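PDB 3FX3: cyclic nucleotide-binding protein from Ruegeria pomeroyi, which probably acts as a Crp-type DNA-binding transcription regulator, perhaps responding to a cyclic nucleotide. Local coordinates for residues E74-V79 / K181-G186; Q156-F161 / E193-A198; A214-E217 / L221-D224. One frame throughout, in Å; residues are numbered along the deposited sequence.

Overall arrangement
The chain has a cyclic nucleotide-binding domain followed by a Crp-like helix-turn-helix domain. Contact 1 joins the two: strand 74-81 of the first meets helix 182-187 of the second. Contacts 2 and 3 both lie within the second domain. Contact 2 packs helix 154-165 against helix 192-203, and contact 3 packs strand 213-216 against helix 219-227. The centres of contacts 1 and 2 are about 15 Å apart, those of 2 and 3 about 12 Å. Leu195 of contact 2 packs on Ile184, on the helix of contact 1, and Ala159 touches Leu222 between contacts 2 and 3. Along the chain contacts 1 and 2 interleave, and contact 3 comes last. Contact 1 thus joins the two domains, and contacts 2 and 3 hold the second together.

Contact 1: E74-V79 / K181-G186; sequences EAVVSV and KMLIAG
Leu183 meets Val76 and Val79 in a small apolar contact between the two domains. Its CD2 methyl does most of the touching. It lies 4.0 Å from CG1 of Val76, and CG2 of Val76 comes equally near. The same methyl lies 4.0 Å from CG1 of Val79. In both pairs the side chains cross at about a right angle. In Leu183, chi1 (-64°) turns CG away from the carbonyl carbon, and chi2 (169°) then sets the direction of CD2.

The two valines are three positions apart, and in a regular strand they would point to opposite faces. Here Val77 and Ser78 both face Leu65 in a classic beta bulge. The bulge adds a residue between the valines, so both can face the helix and share the one leucine.

One contact reaches the helix backbone. CG2 of Val79 lies 3.8 Å from the carbonyl O of Leu183, a van der Waals approach. Val79 is the buried end of the contact, and Val76 is the exposed end. Val104 and Pro178 also pack on Leu183.

An outer strand of an antiparallel sheet in the cyclic nucleotide-binding domain thus packs on what is probably the first helix of the helix-turn-helix, forming a domain interface of a Crp-type regulator.

Contact 2: Q156-F161 / E193-A198; sequences QRVAEF and ESLSRA. With PO4 (phosphate ion), chain H.
NE of Arg197 donates to O2 of the phosphate ion at 2.6 Å, with an angle of 161° at the hydrogen. NH1 of the same residue donates to phosphate O1 at 3.2 Å, and this bond is nearly straight at 174°. The phosphorus lies in the guanidinium plane, at its edge, and the two bonds go to different oxygens. Paired bonds of this kind limit rotation of the ion against the arginine. The bend at chi3 (-86°) brings the guanidinium back along its own helix, with Glu193 O and Ser194 CA against the rim of one face. Ser194 OG also approaches phosphate O1, at 3.1 Å, but its hydrogen bond is not settled. The ion probably comes from the crystallisation liquor.

Helix 192-203 is probably the recognition helix of the Crp-like helix-turn-helix, following helix 182-187. In this family that helix enters the major groove of DNA. The ion sits on this helix; whether it marks a DNA phosphate site is not known.

The direct contact between the two helices is buried and apolar. Val158 points toward helix 192-203 and makes the contact with its CG2 methyl. CG2 lies 3.6 Å from CB of Ala198 and 3.7 Å from CD1 of Leu195. The small alanine lets the valine come close to that helix. Val158 and Leu195 stand roughly perpendicular to each other. Leu195 also packs on Ile184 and Ala185 of helix 182-187. Phe199, Leu202 and Met190 add further contacts to Val158. Arg157, one residue earlier, bonds through NH2 to Leu188 O and packs on Leu149 of the second subunit.

Contact 3: A214-E217 / L221-D224; sequences AEIE and LLRD
Ile216 and Leu222 face each other between the end of strand 213-216 and helix 219-227. Both are buried, and both point toward the opposite segment. The closest approach is between Ile216 CG2 and Leu222 CD2, at 3.8 Å. The same leucine methyl lies 4.0 Å from Ile216 CG1. CD2 thus meets both branches of the isoleucine. Ile216 CG2 also reaches Leu222 CB, at 4.1 Å. One side chain lies almost squarely across the other.

The torsions explain this fit. Ile216 sets CG2 on the side opposite its backbone N and CG1 opposite its carbonyl carbon (chi1 -56°). This spreads two branches that share the one leucine methyl. Leu222 has CG opposite its backbone N (chi1 -174°), and its second torsion (51° for CD1) leaves CD2 extended toward the isoleucine. Its other methyl, CD1, packs on CB of Ala159, and Leu162 and Leu163 of the same helix 154-165 also touch the leucine, so Leu222 is wedged between strand and helix.

A looser pair lies nearer the surface. Glu217 OE2 comes 4.4 Å from Leu221 CD2. The glutamate is exposed, and the end of its chain comes nearer the leucine than its first bond would suggest. This is at most a peripheral contact.

On the strand side, Ile216 packs on Cys173 and Cys166, which form a disulfide with each other, and its backbone is hydrogen-bonded to Cys173. The short turn from strand to helix brings both segments into the same core. The arrangement belongs to the winged-helix form of the helix-turn-helix found in Crp-type regulators, with the helix after the small antiparallel sheet closing its core.

Contact 1: E74-V79 / K181-G186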
loop_
_atom_site.group_PDB
_atom_site.type_symbol
_atom_site.label_atom_id
_atom_site.label_comp_id
_atom_site.label_asym_id
_atom_site.label_seq_id
_atom_site.Cartn_x
_atom_site.Cartn_y
_atom_site.Cartn_z
ATOM N N GLU B 74 18.757 -15.024 15.106
ATOM C CA GLU B 74 18.448 -13.917 14.213
ATOM C C GLU B 74 17.207 -14.311 13.425
ATOM O O GLU B 74 17.240 -15.292 12.688
ATOM C CB GLU B 74 19.630 -13.620 13.263
ATOM C CG GLU B 74 20.906 -13.072 13.982
ATOM C CD GLU B 74 22.018 -12.559 13.030
ATOM O OE1 GLU B 74 21.850 -12.587 11.780
ATOM O OE2 GLU B 74 23.070 -12.103 13.561
ATOM N N ALA B 75 16.115 -13.578 13.630
ATOM C CA ALA B 75 14.906 -13.651 12.815
ATOM C C ALA B 75 14.909 -12.509 11.763
ATOM O O ALA B 75 14.714 -11.361 12.136
ATOM C CB ALA B 75 13.685 -13.491 13.715
ATOM N N VAL B 76 15.093 -12.826 10.477
ATOM C CA VAL B 76 15.066 -11.818 9.404
ATOM C C VAL B 76 13.666 -11.250 9.255
ATOM O O VAL B 76 12.720 -11.985 9.127
ATOM C CB VAL B 76 15.560 -12.365 8.051
ATOM C CG1 VAL B 76 15.421 -11.320 6.930
ATOM C CG2 VAL B 76 17.032 -12.817 8.169
ATOM N N VAL B 77 13.550 -9.936 9.289
ATOM C CA VAL B 77 12.273 -9.235 9.184
ATOM C C VAL B 77 12.051 -8.691 7.761
ATOM O O VAL B 77 10.913 -8.603 7.294
ATOM C CB VAL B 77 12.261 -8.030 10.159
ATOM C CG1 VAL B 77 11.066 -7.069 9.873
ATOM C CG2 VAL B 77 12.254 -8.509 11.553
ATOM N N SER B 78 13.118 -8.258 7.096
ATOM C CA SER B 78 13.011 -7.712 5.736
ATOM C C SER B 78 14.357 -7.665 5.080
ATOM O O SER B 78 15.380 -7.637 5.765
ATOM C CB SER B 78 12.501 -6.289 5.730
ATOM O OG SER B 78 11.930 -5.942 6.938
ATOM N N VAL B 79 14.337 -7.612 3.755
ATOM C CA VAL B 79 15.495 -7.268 2.961
ATOM C C VAL B 79 15.172 -6.138 2.013
ATOM O O VAL B 79 14.084 -6.098 1.436
ATOM C CB VAL B 79 16.073 -8.456 2.183
ATOM C CG1 VAL B 79 16.698 -9.396 3.138
ATOM C CG2 VAL B 79 15.002 -9.170 1.352
ATOM N N LYS B 181 19.365 -17.430 -1.325
ATOM C CA LYS B 181 18.097 -17.132 -2.015
ATOM C C LYS B 181 16.871 -17.214 -1.085
ATOM O O LYS B 181 15.787 -16.735 -1.444
ATOM C CB LYS B 181 17.903 -18.046 -3.246
ATOM C CG LYS B 181 19.047 -17.989 -4.297
ATOM C CD LYS B 181 19.254 -16.563 -4.869
ATOM C CE LYS B 181 20.424 -16.503 -5.861
ATOM N NZ LYS B 181 21.770 -16.662 -5.200
HETATM N N MSE B 182 17.041 -17.781 0.104
HETATM C CA MSE B 182 15.964 -17.808 1.088
HETATM C C MSE B 182 15.530 -16.420 1.531
HETATM O O MSE B 182 14.381 -16.225 1.927
HETATM C CB MSE B 182 16.357 -18.678 2.295
HETATM C CG MSE B 182 16.438 -20.166 1.904
HETATM SE SE MSE B 182 16.610 -21.516 3.341
HETATM C CE MSE B 182 15.139 -20.843 4.471
ATOM N N LEU B 183 16.424 -15.440 1.447
ATOM C CA LEU B 183 16.040 -14.062 1.724
ATOM C C LEU B 183 15.025 -13.553 0.708
ATOM O O LEU B 183 14.097 -12.840 1.066
ATOM C CB LEU B 183 17.269 -13.145 1.730
ATOM C CG LEU B 183 18.298 -13.442 2.842
ATOM C CD1 LEU B 183 19.577 -12.681 2.606
ATOM C CD2 LEU B 183 17.731 -13.116 4.234
ATOM N N ILE B 184 15.189 -13.927 -0.558
ATOM C CA ILE B 184 14.227 -13.516 -1.599
ATOM C C ILE B 184 12.903 -14.265 -1.389
ATOM O O ILE B 184 11.811 -13.690 -1.505
ATOM C CB ILE B 184 14.769 -13.799 -3.019
ATOM C CG1 ILE B 184 16.066 -13.016 -3.245
ATOM C CG2 ILE B 184 13.747 -13.434 -4.085
ATOM C CD1 ILE B 184 15.994 -11.560 -2.810
ATOM N N ALA B 185 13.006 -15.531 -1.022
ATOM C CA ALA B 185 11.828 -16.349 -0.791
ATOM C C ALA B 185 11.005 -15.729 0.317
ATOM O O ALA B 185 9.789 -15.571 0.173
ATOM C CB ALA B 185 12.226 -17.815 -0.449
ATOM N N GLY B 186 11.671 -15.363 1.407
ATOM C CA GLY B 186 11.032 -14.643 2.512
ATOM C C GLY B 186 10.308 -13.394 2.029
ATOM O O GLY B 186 9.129 -13.145 2.360
#

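Contact 2: Q156-F161 / E193-A198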
loop_
_atom_site.group_PDB
_atom_site.type_symbol
_atom_site.label_atom_id
_atom_site.label_comp_id
_atom_site.label_asym_id
_atom_site.label_seq_id
_atom_site.Cartn_x
_atom_site.Cartn_y
_atom_site.Cartn_z
ATOM N N GLN B 156 5.307 -16.302 -12.263
ATOM C CA GLN B 156 4.962 -14.969 -12.754
ATOM C C GLN B 156 5.314 -13.911 -11.726
ATOM O O GLN B 156 5.795 -12.835 -12.076
ATOM C CB GLN B 156 3.478 -14.869 -13.144
ATOM C CG GLN B 156 3.174 -15.589 -14.460
ATOM C CD GLN B 156 1.715 -15.558 -14.841
ATOM O OE1 GLN B 156 0.856 -15.954 -14.062
ATOM N NE2 GLN B 156 1.428 -15.106 -16.062
ATOM N N ARG B 157 5.083 -14.218 -10.456
ATOM C CA ARG B 157 5.397 -13.254 -9.400
ATOM C C ARG B 157 6.884 -12.989 -9.318
ATOM O O ARG B 157 7.280 -11.869 -9.086
ATOM C CB ARG B 157 4.852 -13.710 -8.057
ATOM C CG ARG B 157 3.299 -13.713 -7.990
ATOM C CD ARG B 157 2.834 -14.454 -6.732
ATOM N NE ARG B 157 3.340 -13.736 -5.595
ATOM C CZ ARG B 157 3.866 -14.242 -4.493
ATOM N NH1 ARG B 157 3.962 -15.540 -4.261
ATOM N NH2 ARG B 157 4.274 -13.390 -3.594
ATOM N N VAL B 158 7.705 -14.009 -9.558
ATOM C CA VAL B 158 9.165 -13.837 -9.520
ATOM C C VAL B 158 9.629 -13.027 -10.731
ATOM O O VAL B 158 10.502 -12.141 -10.608
ATOM C CB VAL B 158 9.883 -15.200 -9.448
ATOM C CG1 VAL B 158 11.414 -15.042 -9.581
ATOM C CG2 VAL B 158 9.503 -15.896 -8.149
ATOM N N ALA B 159 9.028 -13.319 -11.891
ATOM C CA ALA B 159 9.285 -12.541 -13.112
ATOM C C ALA B 159 9.044 -11.057 -12.835
ATOM O O ALA B 159 9.843 -10.198 -13.171
ATOM C CB ALA B 159 8.372 -13.024 -14.253
ATOM N N GLU B 160 7.929 -10.784 -12.192
ATOM C CA GLU B 160 7.528 -9.428 -11.835
ATOM C C GLU B 160 8.530 -8.750 -10.891
ATOM O O GLU B 160 8.885 -7.560 -11.029
ATOM C CB GLU B 160 6.160 -9.538 -11.160
ATOM C CG GLU B 160 5.344 -8.329 -11.209
ATOM C CD GLU B 160 4.830 -7.987 -12.625
ATOM O OE1 GLU B 160 3.994 -8.745 -13.205
ATOM O OE2 GLU B 160 5.248 -6.911 -13.119
ATOM N N PHE B 161 8.966 -9.514 -9.898
ATOM C CA PHE B 161 9.992 -9.053 -8.987
ATOM C C PHE B 161 11.293 -8.711 -9.746
ATOM O O PHE B 161 11.871 -7.647 -9.584
ATOM C CB PHE B 161 10.199 -10.118 -7.892
ATOM C CG PHE B 161 11.342 -9.824 -6.972
ATOM C CD1 PHE B 161 11.166 -8.972 -5.895
ATOM C CD2 PHE B 161 12.587 -10.394 -7.185
ATOM C CE1 PHE B 161 12.219 -8.677 -5.041
ATOM C CE2 PHE B 161 13.643 -10.117 -6.314
ATOM C CZ PHE B 161 13.441 -9.247 -5.244
ATOM N N GLU B 193 11.639 -23.971 -1.893
ATOM C CA GLU B 193 11.540 -24.875 -3.019
ATOM C C GLU B 193 10.605 -24.324 -4.098
ATOM O O GLU B 193 10.810 -24.578 -5.298
ATOM C CB GLU B 193 11.155 -26.299 -2.550
ATOM C CG GLU B 193 9.750 -26.492 -1.934
ATOM C CD GLU B 193 9.610 -26.059 -0.444
ATOM O OE1 GLU B 193 10.552 -25.526 0.206
ATOM O OE2 GLU B 193 8.493 -26.270 0.080
ATOM N N SER B 194 9.593 -23.555 -3.676
ATOM C CA SER B 194 8.723 -22.853 -4.618
ATOM C C SER B 194 9.495 -21.809 -5.406
ATOM O O SER B 194 9.318 -21.695 -6.612
ATOM C CB SER B 194 7.545 -22.178 -3.917
ATOM O OG SER B 194 6.658 -23.133 -3.378
ATOM N N LEU B 195 10.349 -21.052 -4.730
ATOM C CA LEU B 195 11.201 -20.082 -5.429
ATOM C C LEU B 195 12.079 -20.786 -6.463
ATOM O O LEU B 195 12.275 -20.271 -7.570
ATOM C CB LEU B 195 12.070 -19.282 -4.451
ATOM C CG LEU B 195 12.956 -18.202 -5.072
ATOM C CD1 LEU B 195 12.111 -17.219 -5.847
ATOM C CD2 LEU B 195 13.791 -17.476 -4.033
ATOM N N SER B 196 12.581 -21.967 -6.112
ATOM C CA SER B 196 13.446 -22.731 -7.022
ATOM C C SER B 196 12.726 -23.214 -8.275
ATOM O O SER B 196 13.278 -23.137 -9.387
ATOM C CB SER B 196 14.097 -23.917 -6.295
ATOM O OG SER B 196 15.074 -23.421 -5.407
ATOM N N ARG B 197 11.514 -23.731 -8.086
ATOM C CA ARG B 197 10.659 -24.091 -9.213
ATOM C C ARG B 197 10.415 -22.871 -10.094
ATOM O O ARG B 197 10.504 -22.966 -11.318
ATOM C CB ARG B 197 9.301 -24.609 -8.740
ATOM C CG ARG B 197 9.342 -25.962 -8.042
ATOM C CD ARG B 197 7.935 -26.624 -7.981
ATOM N NE ARG B 197 7.136 -26.187 -6.821
ATOM C CZ ARG B 197 7.322 -26.590 -5.553
ATOM N NH1 ARG B 197 6.522 -26.115 -4.594
ATOM N NH2 ARG B 197 8.301 -27.448 -5.229
ATOM N N ALA B 198 10.126 -21.726 -9.473
ATOM C CA ALA B 198 9.845 -20.530 -10.254
ATOM C C ALA B 198 11.042 -20.209 -11.131
ATOM O O ALA B 198 10.882 -19.982 -12.328
ATOM C CB ALA B 198 9.460 -19.325 -9.372
HETATM P P PO4 H . 4.354 -23.667 -6.781
HETATM O O1 PO4 H . 4.343 -23.884 -5.282
HETATM O O2 PO4 H . 4.905 -24.908 -7.440
HETATM O O3 PO4 H . 5.238 -22.499 -7.179
HETATM O O4 PO4 H . 2.946 -23.424 -7.274
#

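Contact 3: A214-E217 / L221-D224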
loop_
_atom_site.group_PDB
_atom_site.type_symbol
_atom_site.label_atom_id
_atom_site.label_comp_id
_atom_site.label_asym_id
_atom_site.label_seq_id
_atom_site.Cartn_x
_atom_site.Cartn_y
_atom_site.Cartn_z
ATOM N N ALA B 214 21.239 -12.643 -11.246
ATOM C CA ALA B 214 20.344 -13.214 -12.237
ATOM C C ALA B 214 20.588 -12.506 -13.558
ATOM O O ALA B 214 20.883 -11.316 -13.596
ATOM C CB ALA B 214 18.908 -13.042 -11.826
ATOM N N GLU B 215 20.449 -13.252 -14.643
ATOM C CA GLU B 215 20.606 -12.716 -15.986
ATOM C C GLU B 215 19.286 -12.859 -16.732
ATOM O O GLU B 215 18.764 -13.973 -16.871
ATOM C CB GLU B 215 21.735 -13.444 -16.719
ATOM C CG GLU B 215 23.093 -13.214 -16.055
ATOM C CD GLU B 215 24.243 -13.961 -16.705
ATOM O OE1 GLU B 215 23.998 -14.885 -17.509
ATOM O OE2 GLU B 215 25.409 -13.627 -16.385
ATOM N N ILE B 216 18.751 -11.717 -17.175
ATOM C CA ILE B 216 17.552 -11.652 -18.023
ATOM C C ILE B 216 18.002 -11.294 -19.441
ATOM O O ILE B 216 18.524 -10.201 -19.675
ATOM C CB ILE B 216 16.547 -10.577 -17.514
ATOM C CG1 ILE B 216 16.175 -10.831 -16.049
ATOM C CG2 ILE B 216 15.275 -10.542 -18.388
ATOM C CD1 ILE B 216 17.184 -10.284 -15.014
ATOM N N GLU B 217 17.826 -12.206 -20.387
ATOM C CA GLU B 217 18.293 -11.927 -21.752
ATOM C C GLU B 217 17.402 -10.869 -22.431
ATOM O O GLU B 217 17.918 -9.956 -23.078
ATOM C CB GLU B 217 18.450 -13.209 -22.584
ATOM C CG GLU B 217 17.160 -13.879 -23.056
ATOM C CD GLU B 217 17.417 -15.196 -23.806
ATOM O OE1 GLU B 217 18.379 -15.918 -23.449
ATOM O OE2 GLU B 217 16.652 -15.515 -24.754
ATOM N N LEU B 221 10.525 -10.177 -23.420
ATOM C CA LEU B 221 10.174 -11.587 -23.272
ATOM C C LEU B 221 9.735 -11.930 -21.834
ATOM O O LEU B 221 8.770 -12.670 -21.631
ATOM C CB LEU B 221 11.356 -12.451 -23.680
ATOM C CG LEU B 221 11.130 -13.960 -23.797
ATOM C CD1 LEU B 221 10.410 -14.316 -25.103
ATOM C CD2 LEU B 221 12.468 -14.684 -23.719
ATOM N N LEU B 222 10.423 -11.376 -20.837
ATOM C CA LEU B 222 10.085 -11.687 -19.445
ATOM C C LEU B 222 8.749 -11.063 -19.071
ATOM O O LEU B 222 7.895 -11.723 -18.469
ATOM C CB LEU B 222 11.198 -11.253 -18.477
ATOM C CG LEU B 222 11.012 -11.652 -17.000
ATOM C CD1 LEU B 222 10.706 -13.138 -16.843
ATOM C CD2 LEU B 222 12.248 -11.282 -16.181
ATOM N N ARG B 223 8.561 -9.798 -19.445
ATOM C CA ARG B 223 7.262 -9.124 -19.267
ATOM C C ARG B 223 6.103 -9.862 -19.946
ATOM O O ARG B 223 4.984 -9.859 -19.445
ATOM C CB ARG B 223 7.308 -7.684 -19.778
ATOM C CG ARG B 223 6.067 -6.874 -19.397
ATOM C CD ARG B 223 6.266 -5.368 -19.565
ATOM N NE ARG B 223 7.523 -4.893 -18.976
ATOM C CZ ARG B 223 7.753 -4.685 -17.669
ATOM N NH1 ARG B 223 6.803 -4.906 -16.747
ATOM N NH2 ARG B 223 8.960 -4.243 -17.274
ATOM N N ASP B 224 6.370 -10.492 -21.083
ATOM C CA ASP B 224 5.337 -11.271 -21.739
ATOM C C ASP B 224 4.934 -12.439 -20.860
ATOM O O ASP B 224 3.742 -12.678 -20.652
ATOM C CB ASP B 224 5.781 -11.790 -23.105
ATOM C CG ASP B 224 4.609 -12.226 -23.947
ATOM O OD1 ASP B 224 3.738 -11.366 -24.218
ATOM O OD2 ASP B 224 4.538 -13.416 -24.306
#